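Local coordinates for protein Apc35852 (PDB 1U9C) that is of unknown function but belongs to the DJ-1/PfpI family, whose relatives include chaperones and cysteine proteases, and carries an oxidised cysteine, at residues V12-T17 against G53-D58; G97-M102 against V167-L172; L28-V33 against Q207-T212; S154-E159 against F184-K189. One frame throughout, in Å; residues are numbered along the deposited sequence. Where two conformers were deposited one is given.

Contact 1: residues V12-T17 against G53-D58; sequences VTNHTT and GEVPLD
Val12 and Val55 meet at about a right angle, CG2 against CG2 at 3.6 Å, where two loops leave the C-terminal ends of neighbouring parallel strands, 7-12 and 44-49, in the mixed sheet of this DJ-1/PfpI fold. Val55 has CG1 anti to its backbone N (chi1 167°), which carries that methyl to Thr13 O, 3.4 Å away. That carbonyl oxygen is buried by the contact and has no hydrogen-bond partner in the model, and the Val55 methyl packs against it. Pro56 lays its ring against the other loop: CD and CG lie against Asn14, with CG 3.5 Å from Asn14 O. The side chain of Asn14 stands across that of Val55, bringing ND2 to 4.0 Å from Val55 CG2. Its amide is held at both ends, OD1 by Gln51 N and ND2 by Ser49 OG, which should fix its rotation. Behind this face, Thr13 OG1 accepts from His15 N in an ST turn and also bonds to Asp104 OD1, tying the loop to the helix 101-104. No direct hydrogen bond joins the two segments; a water bridges them. It accepts from Asn14 ND2 at 2.9 Å and donates to Glu54 O at 2.7 Å.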
loop_
_atom_site.group_PDB
_atom_site.type_symbol
_atom_site.label_atom_id
_atom_site.label_comp_id
_atom_site.label_asym_id
_atom_site.label_seq_id
_atom_site.Cartn_x
_atom_site.Cartn_y
_atom_site.Cartn_z
ATOM N N VAL A 12 2.267 -6.025 -3.244
ATOM C CA VAL A 12 1.741 -6.610 -2.029
ATOM C C VAL A 12 2.797 -7.458 -1.286
ATOM O O VAL A 12 3.807 -7.894 -1.804
ATOM C CB VAL A 12 0.472 -7.459 -2.315
ATOM C CG1 VAL A 12 -0.579 -6.594 -2.956
ATOM C CG2 VAL A 12 0.794 -8.693 -3.195
ATOM N N THR A 13 2.475 -7.674 0.002
ATOM C CA THR A 13 3.303 -8.493 0.918
ATOM C C THR A 13 3.220 -9.970 0.591
ATOM O O THR A 13 2.285 -10.463 -0.044
ATOM C CB THR A 13 2.815 -8.230 2.358
ATOM O OG1 THR A 13 3.684 -8.873 3.320
ATOM C CG2 THR A 13 1.441 -8.792 2.630
ATOM N N ASN A 14 4.247 -10.695 1.029
ATOM C CA ASN A 14 4.248 -12.134 1.067
ATOM C C ASN A 14 4.478 -12.676 2.490
ATOM O O ASN A 14 4.679 -13.879 2.641
ATOM C CB ASN A 14 5.325 -12.747 0.178
ATOM C CG ASN A 14 5.250 -12.269 -1.243
ATOM O OD1 ASN A 14 5.768 -11.222 -1.550
ATOM N ND2 ASN A 14 4.595 -13.044 -2.140
ATOM N N HIS A 15 4.386 -11.819 3.497
ATOM C CA HIS A 15 4.760 -12.203 4.839
ATOM C C HIS A 15 3.637 -12.763 5.642
ATOM O O HIS A 15 2.564 -12.147 5.706
ATOM C CB HIS A 15 5.333 -11.017 5.586
ATOM C CG HIS A 15 6.034 -11.404 6.828
ATOM N ND1 HIS A 15 7.349 -11.774 6.828
ATOM C CD2 HIS A 15 5.581 -11.591 8.089
ATOM C CE1 HIS A 15 7.691 -12.171 8.051
ATOM N NE2 HIS A 15 6.638 -12.045 8.847
ATOM N N THR A 16 3.869 -13.860 6.327
ATOM C CA THR A 16 2.826 -14.410 7.171
ATOM C C THR A 16 3.156 -14.488 8.666
ATOM O O THR A 16 2.262 -14.536 9.499
ATOM C CB THR A 16 2.741 -15.822 6.558
ATOM O OG1 THR A 16 2.012 -15.794 5.314
ATOM C CG2 THR A 16 2.191 -16.868 7.502
ATOM N N THR A 17 4.416 -14.520 9.066
ATOM C CA THR A 17 4.795 -14.888 10.464
ATOM C C THR A 17 4.830 -13.725 11.454
ATOM O O THR A 17 5.446 -12.689 11.218
ATOM C CB THR A 17 6.133 -15.573 10.486
ATOM O OG1 THR A 17 7.101 -14.741 9.836
ATOM C CG2 THR A 17 6.067 -16.865 9.693
ATOM N N GLY A 53 4.899 -14.996 -7.082
ATOM C CA GLY A 53 4.142 -16.180 -6.748
ATOM C C GLY A 53 2.842 -15.953 -6.032
ATOM O O GLY A 53 2.222 -14.883 -6.147
ATOM N N GLU A 54 2.398 -16.953 -5.308
ATOM C CA GLU A 54 1.104 -16.945 -4.671
ATOM C C GLU A 54 1.098 -16.182 -3.356
ATOM O O GLU A 54 1.818 -16.585 -2.430
ATOM C CB GLU A 54 0.587 -18.387 -4.438
ATOM C CG GLU A 54 -0.755 -18.508 -3.755
ATOM C CD GLU A 54 -1.324 -19.929 -3.819
ATOM O OE1 GLU A 54 -0.573 -20.910 -4.057
ATOM O OE2 GLU A 54 -2.546 -20.087 -3.650
ATOM N N VAL A 55 0.357 -15.099 -3.250
ATOM C CA VAL A 55 0.371 -14.204 -2.121
ATOM C C VAL A 55 -0.491 -14.746 -1.005
ATOM O O VAL A 55 -1.661 -15.103 -1.214
ATOM C CB VAL A 55 -0.114 -12.883 -2.597
ATOM C CG1 VAL A 55 -0.436 -11.961 -1.471
ATOM C CG2 VAL A 55 0.919 -12.257 -3.512
ATOM N N PRO A 56 -0.011 -14.792 0.223
ATOM C CA PRO A 56 -0.822 -15.240 1.352
ATOM C C PRO A 56 -1.763 -14.136 1.799
ATOM O O PRO A 56 -1.402 -12.957 1.800
ATOM C CB PRO A 56 0.231 -15.491 2.451
ATOM C CG PRO A 56 1.303 -14.476 2.155
ATOM C CD PRO A 56 1.354 -14.386 0.620
ATOM N N LEU A 57 -2.972 -14.515 2.190
ATOM C CA LEU A 57 -3.945 -13.552 2.615
ATOM C C LEU A 57 -4.072 -13.599 4.142
ATOM O O LEU A 57 -4.074 -14.686 4.734
ATOM C CB LEU A 57 -5.305 -13.888 1.974
ATOM C CG LEU A 57 -5.260 -13.921 0.428
ATOM C CD1 LEU A 57 -6.654 -14.275 -0.200
ATOM C CD2 LEU A 57 -4.716 -12.564 -0.099
ATOM N N ASP A 58 -4.227 -12.452 4.745
ATOM C CA ASP A 58 -4.499 -12.382 6.187
ATOM C C ASP A 58 -5.781 -13.136 6.402
ATOM O O ASP A 58 -6.789 -12.838 5.747
ATOM C CB ASP A 58 -4.614 -10.978 6.662
ATOM C CG ASP A 58 -4.705 -10.867 8.165
ATOM O OD1 ASP A 58 -5.621 -11.461 8.756
ATOM O OD2 ASP A 58 -3.794 -10.270 8.835
HETATM O O HOH W 1 4.215 -15.819 -1.385
#

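Contact 2: residues G97-M102 against V167-L172; sequences GGHGTM and VHMPFL
Met102 reaches across to Phe171 with its terminal methyl, CE lying over one face of the ring, 3.9 Å from the centroid and 20° off the normal, in a CH-pi contact. The sulfur follows more obliquely, its SD 4.7 Å from the same centroid, a Met-aromatic contact. In Met102 a bend at chi2 places SD, and a second at chi3 (-75°) turns CE so that it also comes close to Phe171 O. Met169 lies across both Met102 and His99: its SD touches Met102 CG at 3.8 Å and sits at the edge of the imidazole, 3.7 Å from His99 CD2. Pro170 adds its CG against Met102 O. An alanine in place of Phe171 would probably take away the ring face under the Met102 methyl and leave that end of the chain less restrained. One shell out, His99 NE2 is hydrogen-bonded to Glu160 of the helix 157-163, which should restrain the rotation of the imidazole, while the backbone turn is closed by Gly98 O, accepting from both Thr101 N and Thr101 OG1, the latter at 2.8 Å. Gly98 N in turn bonds to OD2 of the oxidised cysteine, 3-sulfinoalanine, at position 129. A glycine-rich turn leading into a short helix beside a modified cysteine is consistent with the reactive-cysteine site of the DJ-1/PfpI family.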
loop_
_atom_site.group_PDB
_atom_site.type_symbol
_atom_site.label_atom_id
_atom_site.label_comp_id
_atom_site.label_asym_id
_atom_site.label_seq_id
_atom_site.Cartn_x
_atom_site.Cartn_y
_atom_site.Cartn_z
ATOM N N GLY A 97 -2.283 -3.019 2.083
ATOM C CA GLY A 97 -1.815 -3.393 3.432
ATOM C C GLY A 97 -1.968 -4.834 3.842
ATOM O O GLY A 97 -1.784 -5.763 3.050
ATOM N N GLY A 98 -2.339 -5.005 5.100
ATOM C CA GLY A 98 -2.187 -6.222 5.856
ATOM C C GLY A 98 -0.975 -6.059 6.773
ATOM O O GLY A 98 0.025 -5.492 6.378
ATOM N N HIS A 99 -1.005 -6.737 7.925
ATOM C CA HIS A 99 0.149 -6.676 8.833
ATOM C C HIS A 99 1.407 -7.284 8.258
ATOM O O HIS A 99 2.461 -6.901 8.720
ATOM C CB HIS A 99 -0.168 -7.335 10.193
ATOM C CG HIS A 99 -0.951 -6.480 11.144
ATOM N ND1 HIS A 99 -2.285 -6.685 11.367
ATOM C CD2 HIS A 99 -0.576 -5.470 11.968
ATOM C CE1 HIS A 99 -2.722 -5.800 12.257
ATOM N NE2 HIS A 99 -1.697 -5.074 12.667
ATOM N N GLY A 100 1.300 -8.158 7.246
ATOM C CA GLY A 100 2.493 -8.722 6.608
ATOM C C GLY A 100 3.422 -7.643 6.139
ATOM O O GLY A 100 4.633 -7.797 6.227
ATOM N N THR A 101 2.892 -6.526 5.632
ATOM C CA THR A 101 3.723 -5.475 5.126
ATOM C C THR A 101 4.708 -4.911 6.141
ATOM O O THR A 101 5.764 -4.431 5.773
ATOM C CB THR A 101 2.895 -4.285 4.548
ATOM O OG1 THR A 101 2.094 -3.701 5.617
ATOM C CG2 THR A 101 1.989 -4.699 3.443
ATOM N N MET A 102 4.330 -4.885 7.418
ATOM C CA MET A 102 5.178 -4.327 8.452
ATOM C C MET A 102 6.466 -5.095 8.555
ATOM O O MET A 102 7.458 -4.569 9.116
ATOM C CB MET A 102 4.448 -4.352 9.804
ATOM C CG MET A 102 3.198 -3.428 9.817
ATOM S SD MET A 102 3.696 -1.686 9.874
ATOM C CE MET A 102 4.237 -1.498 11.606
ATOM N N VAL A 167 2.138 -4.674 20.361
ATOM C CA VAL A 167 3.272 -5.264 21.046
ATOM C C VAL A 167 4.119 -6.181 20.168
ATOM O O VAL A 167 5.285 -6.374 20.511
ATOM C CB VAL A 167 2.833 -5.990 22.321
ATOM C CG1 VAL A 167 2.184 -5.023 23.276
ATOM C CG2 VAL A 167 1.924 -7.177 22.023
ATOM N N HIS A 168 3.559 -6.702 19.070
ATOM C CA HIS A 168 4.326 -7.569 18.159
ATOM C C HIS A 168 4.803 -6.870 16.893
ATOM O O HIS A 168 5.289 -7.519 15.962
ATOM C CB HIS A 168 3.510 -8.790 17.765
ATOM C CG HIS A 168 3.333 -9.792 18.838
ATOM N ND1 HIS A 168 4.401 -10.438 19.442
ATOM C CD2 HIS A 168 2.228 -10.176 19.532
ATOM C CE1 HIS A 168 3.941 -11.262 20.365
ATOM N NE2 HIS A 168 2.629 -11.085 20.464
ATOM N N MET A 169 4.585 -5.566 16.768
ATOM C CA MET A 169 5.099 -4.819 15.637
ATOM C C MET A 169 6.515 -4.363 15.935
ATOM O O MET A 169 6.844 -4.000 17.060
ATOM C CB MET A 169 4.240 -3.584 15.396
ATOM C CG MET A 169 2.871 -3.918 14.880
ATOM S SD MET A 169 2.763 -4.853 13.335
ATOM C CE MET A 169 2.515 -6.503 14.029
ATOM N N PRO A 170 7.352 -4.390 14.894
ATOM C CA PRO A 170 8.724 -3.941 14.977
ATOM C C PRO A 170 8.837 -2.449 15.252
ATOM O O PRO A 170 9.877 -1.998 15.763
ATOM C CB PRO A 170 9.285 -4.301 13.603
ATOM C CG PRO A 170 8.216 -4.379 12.791
ATOM C CD PRO A 170 7.059 -4.956 13.569
ATOM N N PHE A 171 7.781 -1.731 14.874
ATOM C CA PHE A 171 7.614 -0.295 15.162
ATOM C C PHE A 171 6.145 0.016 14.963
ATOM O O PHE A 171 5.409 -0.769 14.366
ATOM C CB PHE A 171 8.439 0.551 14.197
ATOM C CG PHE A 171 8.091 0.312 12.737
ATOM C CD1 PHE A 171 7.181 1.123 12.083
ATOM C CD2 PHE A 171 8.709 -0.714 12.043
ATOM C CE1 PHE A 171 6.874 0.881 10.750
ATOM C CE2 PHE A 171 8.402 -0.962 10.732
ATOM C CZ PHE A 171 7.490 -0.151 10.074
ATOM N N LEU A 172 5.679 1.151 15.447
ATOM C CA LEU A 172 4.303 1.570 15.201
ATOM C C LEU A 172 4.286 2.506 13.982
ATOM O O LEU A 172 5.068 3.441 13.900
ATOM C CB LEU A 172 3.650 2.246 16.417
ATOM C CG LEU A 172 3.332 1.334 17.595
ATOM C CD1 LEU A 172 2.551 2.060 18.648
ATOM C CD2 LEU A 172 2.604 0.075 17.126
#

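Contact 3: residues L28-V33 against Q207-T212; sequences LEEFAV and QSSRST
Ser209 points its CB toward the helix 28-40 and sets its hydroxyl against Glu30, OG lying 3.3 Å from Glu30 CG. The hydroxyl bonds back to Pro206 O, and its contacts with Glu30 are to carbon, CG and CA. Glu30 runs on extended beyond CG, and its OE1 makes a weak hydrogen bond to Gly97 N, near the modified cysteine at position 129. One turn along, Val33 has CG1 anti to the backbone N (chi1 158°), which brings this methyl to 3.7 Å from Arg210 CA. Arg210 starts out extended and then bends at chi3 (-59°), which turns NE back. Val33 CG1 lies over one face of the guanidinium, 3.8 Å above the plane and offset toward the rim. The side chains of Val33 and Arg210 cross at about a right angle. Two helices, 28-40 and 209-221, thus meet at the start of the second without a direct hydrogen bond between these segments. The contact here is van der Waals packing plus a water, which accepts from Arg210 N at 2.9 Å and whose bonds to Glu29 OE2 and Gln207 O are weak. Glu29 OE2 stays 6.4 Å from Arg210 NH2, so any charge attraction probably acts only at long range.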
loop_
_atom_site.group_PDB
_atom_site.type_symbol
_atom_site.label_atom_id
_atom_site.label_comp_id
_atom_site.label_asym_id
_atom_site.label_seq_id
_atom_site.Cartn_x
_atom_site.Cartn_y
_atom_site.Cartn_z
ATOM N N LEU A 28 -6.982 -8.699 1.848
ATOM C CA LEU A 28 -7.514 -8.908 0.506
ATOM C C LEU A 28 -8.208 -7.696 -0.096
ATOM O O LEU A 28 -7.893 -7.285 -1.235
ATOM C CB LEU A 28 -8.382 -10.167 0.476
ATOM C CG LEU A 28 -9.009 -10.434 -0.882
ATOM C CD1 LEU A 28 -8.011 -10.621 -2.026
ATOM C CD2 LEU A 28 -9.901 -11.667 -0.721
ATOM N N GLU A 29 -9.124 -7.068 0.619
ATOM C CA GLU A 29 -9.914 -6.002 0.042
ATOM C C GLU A 29 -9.034 -4.868 -0.441
ATOM O O GLU A 29 -9.402 -4.127 -1.368
ATOM C CB GLU A 29 -10.949 -5.468 1.090
ATOM C CG GLU A 29 -11.725 -4.230 0.663
ATOM C CD GLU A 29 -12.699 -3.703 1.673
ATOM O OE1 GLU A 29 -12.673 -4.099 2.862
ATOM O OE2 GLU A 29 -13.475 -2.822 1.221
ATOM N N GLU A 30 -7.960 -4.608 0.272
ATOM C CA GLU A 30 -7.079 -3.491 -0.039
ATOM C C GLU A 30 -6.365 -3.619 -1.368
ATOM O O GLU A 30 -5.902 -2.623 -1.912
ATOM C CB GLU A 30 -6.105 -3.259 1.095
ATOM C CG GLU A 30 -6.808 -2.776 2.373
ATOM C CD GLU A 30 -5.958 -2.736 3.569
ATOM O OE1 GLU A 30 -4.777 -2.886 3.506
ATOM O OE2 GLU A 30 -6.612 -2.560 4.662
ATOM N N PHE A 31 -6.232 -4.840 -1.844
ATOM C CA PHE A 31 -5.808 -5.141 -3.214
ATOM C C PHE A 31 -7.009 -5.208 -4.160
ATOM O O PHE A 31 -7.003 -4.580 -5.212
ATOM C CB PHE A 31 -5.051 -6.470 -3.273
ATOM C CG PHE A 31 -4.697 -6.875 -4.653
ATOM C CD1 PHE A 31 -3.638 -6.294 -5.322
ATOM C CD2 PHE A 31 -5.481 -7.781 -5.368
ATOM C CE1 PHE A 31 -3.355 -6.639 -6.634
ATOM C CE2 PHE A 31 -5.190 -8.130 -6.645
ATOM C CZ PHE A 31 -4.142 -7.561 -7.283
ATOM N N ALA A 32 -8.014 -5.988 -3.787
ATOM C CA ALA A 32 -9.060 -6.340 -4.743
ATOM C C ALA A 32 -9.903 -5.129 -5.154
ATOM O O ALA A 32 -10.221 -4.959 -6.333
ATOM C CB ALA A 32 -9.974 -7.433 -4.188
ATOM N N VAL A 33 -10.298 -4.268 -4.218
ATOM C CA VAL A 33 -11.155 -3.154 -4.582
ATOM C C VAL A 33 -10.383 -2.168 -5.495
ATOM O O VAL A 33 -10.880 -1.778 -6.549
ATOM C CB VAL A 33 -11.733 -2.524 -3.332
ATOM C CG1 VAL A 33 -12.175 -1.086 -3.572
ATOM C CG2 VAL A 33 -12.868 -3.405 -2.775
ATOM N N GLN A 207 -11.650 0.025 5.042
ATOM C CA GLN A 207 -12.789 0.817 4.637
ATOM C C GLN A 207 -12.434 2.033 3.765
ATOM O O GLN A 207 -13.332 2.675 3.172
ATOM C CB GLN A 207 -13.555 1.316 5.888
ATOM C CG GLN A 207 -14.137 0.218 6.811
ATOM C CD GLN A 207 -13.133 -0.532 7.691
ATOM O OE1 GLN A 207 -12.006 -0.108 7.910
ATOM N NE2 GLN A 207 -13.594 -1.651 8.276
ATOM N N SER A 208 -11.142 2.351 3.688
ATOM C CA SER A 208 -10.635 3.448 2.850
ATOM C C SER A 208 -10.125 2.997 1.477
ATOM O O SER A 208 -9.583 3.844 0.743
ATOM C CB SER A 208 -9.483 4.097 3.597
ATOM O OG SER A 208 -9.874 4.463 4.912
ATOM N N SER A 209 -10.228 1.711 1.149
ATOM C CA SER A 209 -9.616 1.169 -0.080
ATOM C C SER A 209 -10.163 1.830 -1.321
ATOM O O SER A 209 -9.410 2.282 -2.193
ATOM C CB SER A 209 -9.818 -0.330 -0.159
ATOM O OG SER A 209 -9.204 -1.003 0.940
ATOM N N ARG A 210 -11.477 1.937 -1.425
ATOM C CA ARG A 210 -12.082 2.518 -2.567
ATOM C C ARG A 210 -11.746 3.997 -2.780
ATOM O O ARG A 210 -11.349 4.416 -3.870
ATOM C CB ARG A 210 -13.586 2.322 -2.584
ATOM C CG ARG A 210 -14.203 2.741 -3.866
ATOM C CD ARG A 210 -15.709 2.379 -3.976
ATOM N NE ARG A 210 -15.834 0.929 -3.828
ATOM C CZ ARG A 210 -15.777 0.028 -4.813
ATOM N NH1 ARG A 210 -15.688 0.401 -6.099
ATOM N NH2 ARG A 210 -15.885 -1.258 -4.502
ATOM N N SER A 211 -11.811 4.786 -1.712
ATOM C CA SER A 211 -11.580 6.213 -1.816
ATOM C C SER A 211 -10.142 6.504 -2.161
ATOM O O SER A 211 -9.847 7.419 -2.913
ATOM C CB SER A 211 -11.991 7.003 -0.554
ATOM O OG SER A 211 -11.236 6.686 0.591
ATOM N N THR A 212 -9.240 5.668 -1.659
ATOM C CA THR A 212 -7.822 5.813 -1.984
ATOM C C THR A 212 -7.645 5.581 -3.460
ATOM O O THR A 212 -6.967 6.371 -4.153
ATOM C CB THR A 212 -6.952 4.826 -1.141
ATOM O OG1 THR A 212 -7.183 5.081 0.255
ATOM C CG2 THR A 212 -5.462 5.107 -1.326
HETATM O O HOH W 2 -13.285 0.575 0.456
#

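Contact 4: residues S154-E159 against F184-K189; sequences SFTDEE and FVRGGK
Arg186 and Glu158 form the salt bridge of this contact, NH1 and NH2 both gripping the single oxygen OE1, each at 3.1 Å. OE1 lies in the guanidinium plane, but the carboxylate is turned 45° from it. Along its NE-NH2 edge the same group donates to Gly187 O, so two acceptors share the in-plane N-H groups. Packing comes next: Thr156 CG2 lies over one guanidinium face, 3.4 Å above the plane, and also touches Arg186 CD. An alanine in place of Arg186 would probably leave Glu158 OE1 and Gly187 O without these N-H donors and take the guanidinium away from the Thr156 methyl. Phe184 presents its ring edge to Ser154, CE1 being 3.3 Å from Ser154 OG. Lys189 packs CB on Glu159 CG at 3.8 Å, while its NZ pairs with Glu162. Among hydrogen bonds within segment 154-159, Thr156 and Glu159 make a capping box at the start of helix 157-163: Glu159 N donates to Thr156 OG1, and Thr156 N to Glu159 OE1 at 2.9 Å. Glu159 OE2 accepts from Trp190 N, in the loop between strands 183-184 and 194-197, and from Asn205 ND2, beyond strand 200-203. With each carboxylate oxygen of Glu159 met by N-H donors, its negative charge is probably stabilised; Glu158 has its salt bridge to Arg186, with the Lys189 charge near but beyond bonding distance.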
loop_
_atom_site.group_PDB
_atom_site.type_symbol
_atom_site.label_atom_id
_atom_site.label_comp_id
_atom_site.label_asym_id
_atom_site.label_seq_id
_atom_site.Cartn_x
_atom_site.Cartn_y
_atom_site.Cartn_z
ATOM N N SER A 154 -2.549 6.546 7.846
ATOM C CA SER A 154 -2.239 5.118 7.860
ATOM C C SER A 154 -3.093 4.491 8.915
ATOM O O SER A 154 -3.751 5.181 9.676
ATOM C CB SER A 154 -0.779 4.802 8.166
ATOM O OG SER A 154 -0.413 5.074 9.536
ATOM N N PHE A 155 -2.940 3.178 9.084
ATOM C CA PHE A 155 -3.500 2.487 10.226
ATOM C C PHE A 155 -2.971 3.191 11.462
ATOM O O PHE A 155 -1.792 3.452 11.589
ATOM C CB PHE A 155 -3.014 1.065 10.244
ATOM C CG PHE A 155 -3.887 0.124 10.992
ATOM C CD1 PHE A 155 -5.093 -0.258 10.485
ATOM C CD2 PHE A 155 -3.440 -0.460 12.154
ATOM C CE1 PHE A 155 -5.850 -1.187 11.142
ATOM C CE2 PHE A 155 -4.203 -1.396 12.806
ATOM C CZ PHE A 155 -5.387 -1.762 12.294
ATOM N N THR A 156 -3.872 3.530 12.356
ATOM C CA THR A 156 -3.485 4.356 13.487
ATOM C C THR A 156 -2.988 3.519 14.630
ATOM O O THR A 156 -3.312 2.337 14.745
ATOM C CB THR A 156 -4.665 5.224 13.968
ATOM O OG1 THR A 156 -5.759 4.397 14.389
ATOM C CG2 THR A 156 -5.196 6.145 12.883
ATOM N N ASP A 157 -2.238 4.173 15.507
ATOM C CA ASP A 157 -1.760 3.515 16.717
ATOM C C ASP A 157 -2.918 3.048 17.562
ATOM O O ASP A 157 -2.832 1.996 18.177
ATOM C CB ASP A 157 -0.904 4.426 17.552
ATOM C CG ASP A 157 0.390 4.811 16.885
ATOM O OD1 ASP A 157 0.785 4.216 15.860
ATOM O OD2 ASP A 157 1.098 5.724 17.383
ATOM N N GLU A 158 -3.996 3.846 17.624
ATOM C CA GLU A 158 -5.232 3.437 18.310
ATOM C C GLU A 158 -5.863 2.181 17.731
ATOM O O GLU A 158 -6.261 1.283 18.450
ATOM C CB GLU A 158 -6.280 4.570 18.264
ATOM C CG GLU A 158 -7.555 4.254 19.057
ATOM C CD GLU A 158 -8.711 5.227 18.802
ATOM O OE1 GLU A 158 -8.658 6.029 17.845
ATOM O OE2 GLU A 158 -9.686 5.195 19.581
ATOM N N GLU A 159 -5.941 2.108 16.407
ATOM C CA GLU A 159 -6.449 0.916 15.743
ATOM C C GLU A 159 -5.528 -0.275 16.027
ATOM O O GLU A 159 -6.015 -1.352 16.313
ATOM C CB GLU A 159 -6.591 1.133 14.238
ATOM C CG GLU A 159 -7.838 1.932 13.860
ATOM C CD GLU A 159 -7.787 2.589 12.482
ATOM O OE1 GLU A 159 -6.727 3.149 12.110
ATOM O OE2 GLU A 159 -8.834 2.618 11.795
ATOM N N PHE A 184 0.606 13.919 10.204
ATOM C CA PHE A 184 -0.311 12.809 10.234
ATOM C C PHE A 184 -1.711 13.313 10.504
ATOM O O PHE A 184 -1.920 14.230 11.310
ATOM C CB PHE A 184 0.107 11.801 11.310
ATOM C CG PHE A 184 -0.603 10.486 11.208
ATOM C CD1 PHE A 184 -0.110 9.466 10.406
ATOM C CD2 PHE A 184 -1.812 10.300 11.840
ATOM C CE1 PHE A 184 -0.793 8.255 10.300
ATOM C CE2 PHE A 184 -2.497 9.118 11.716
ATOM C CZ PHE A 184 -1.986 8.090 10.948
ATOM N N VAL A 185 -2.667 12.687 9.836
ATOM C CA VAL A 185 -4.060 13.012 9.996
ATOM C C VAL A 185 -4.859 11.718 9.851
ATOM O O VAL A 185 -4.390 10.716 9.263
ATOM C CB VAL A 185 -4.467 14.097 8.979
ATOM C CG1 VAL A 185 -4.515 13.534 7.578
ATOM C CG2 VAL A 185 -5.759 14.798 9.397
ATOM N N ARG A 186 -6.044 11.712 10.443
ATOM C CA ARG A 186 -6.872 10.537 10.442
ATOM C C ARG A 186 -8.323 10.872 10.656
ATOM O O ARG A 186 -8.671 12.023 10.917
ATOM C CB ARG A 186 -6.378 9.583 11.534
ATOM C CG ARG A 186 -6.015 10.334 12.817
ATOM C CD ARG A 186 -6.099 9.507 14.011
ATOM N NE ARG A 186 -7.395 8.856 14.139
ATOM C CZ ARG A 186 -7.666 7.959 15.080
ATOM N NH1 ARG A 186 -6.737 7.607 15.963
ATOM N NH2 ARG A 186 -8.867 7.394 15.121
ATOM N N GLY A 187 -9.163 9.858 10.529
ATOM C CA GLY A 187 -10.570 9.939 10.821
ATOM C C GLY A 187 -10.879 8.926 11.910
ATOM O O GLY A 187 -9.980 8.263 12.473
ATOM N N GLY A 188 -12.162 8.770 12.194
ATOM C CA GLY A 188 -12.571 7.800 13.194
ATOM C C GLY A 188 -11.998 6.427 12.918
ATOM O O GLY A 188 -11.849 6.030 11.758
ATOM N N LYS A 189 -11.666 5.686 13.975
ATOM C CA LYS A 189 -11.199 4.320 13.778
ATOM C C LYS A 189 -12.207 3.605 12.877
ATOM O O LYS A 189 -13.407 3.806 12.985
ATOM C CB LYS A 189 -10.989 3.569 15.109
ATOM C CG LYS A 189 -12.157 3.547 16.082
ATOM C CD LYS A 189 -11.866 2.593 17.224
ATOM C CE LYS A 189 -12.845 2.747 18.352
ATOM N NZ LYS A 189 -12.580 1.768 19.445
#

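Overall arrangement
From the N terminus, contact 1 closes first, joining the loop after strand 7-12 to the loop after strand 44-49. The helix 28-40 leaves between these two segments and does not find its partner until the helix 209-221, so contact 3 crosses contact 1 and spans most of the chain. Contacts 2 and 4 both nest inside that long loop and cross each other: 97-102, then 154-159, 167-172 and 184-189. Contact 2 ties the turn after strand 92-95 to the loop before helix 173-179, and contact 4 ties the helix 157-163 to the loop after strand 183-184. Contact 2 touches the other three, whereas contacts 3 and 4 stay about 6 Å apart at their nearest atoms.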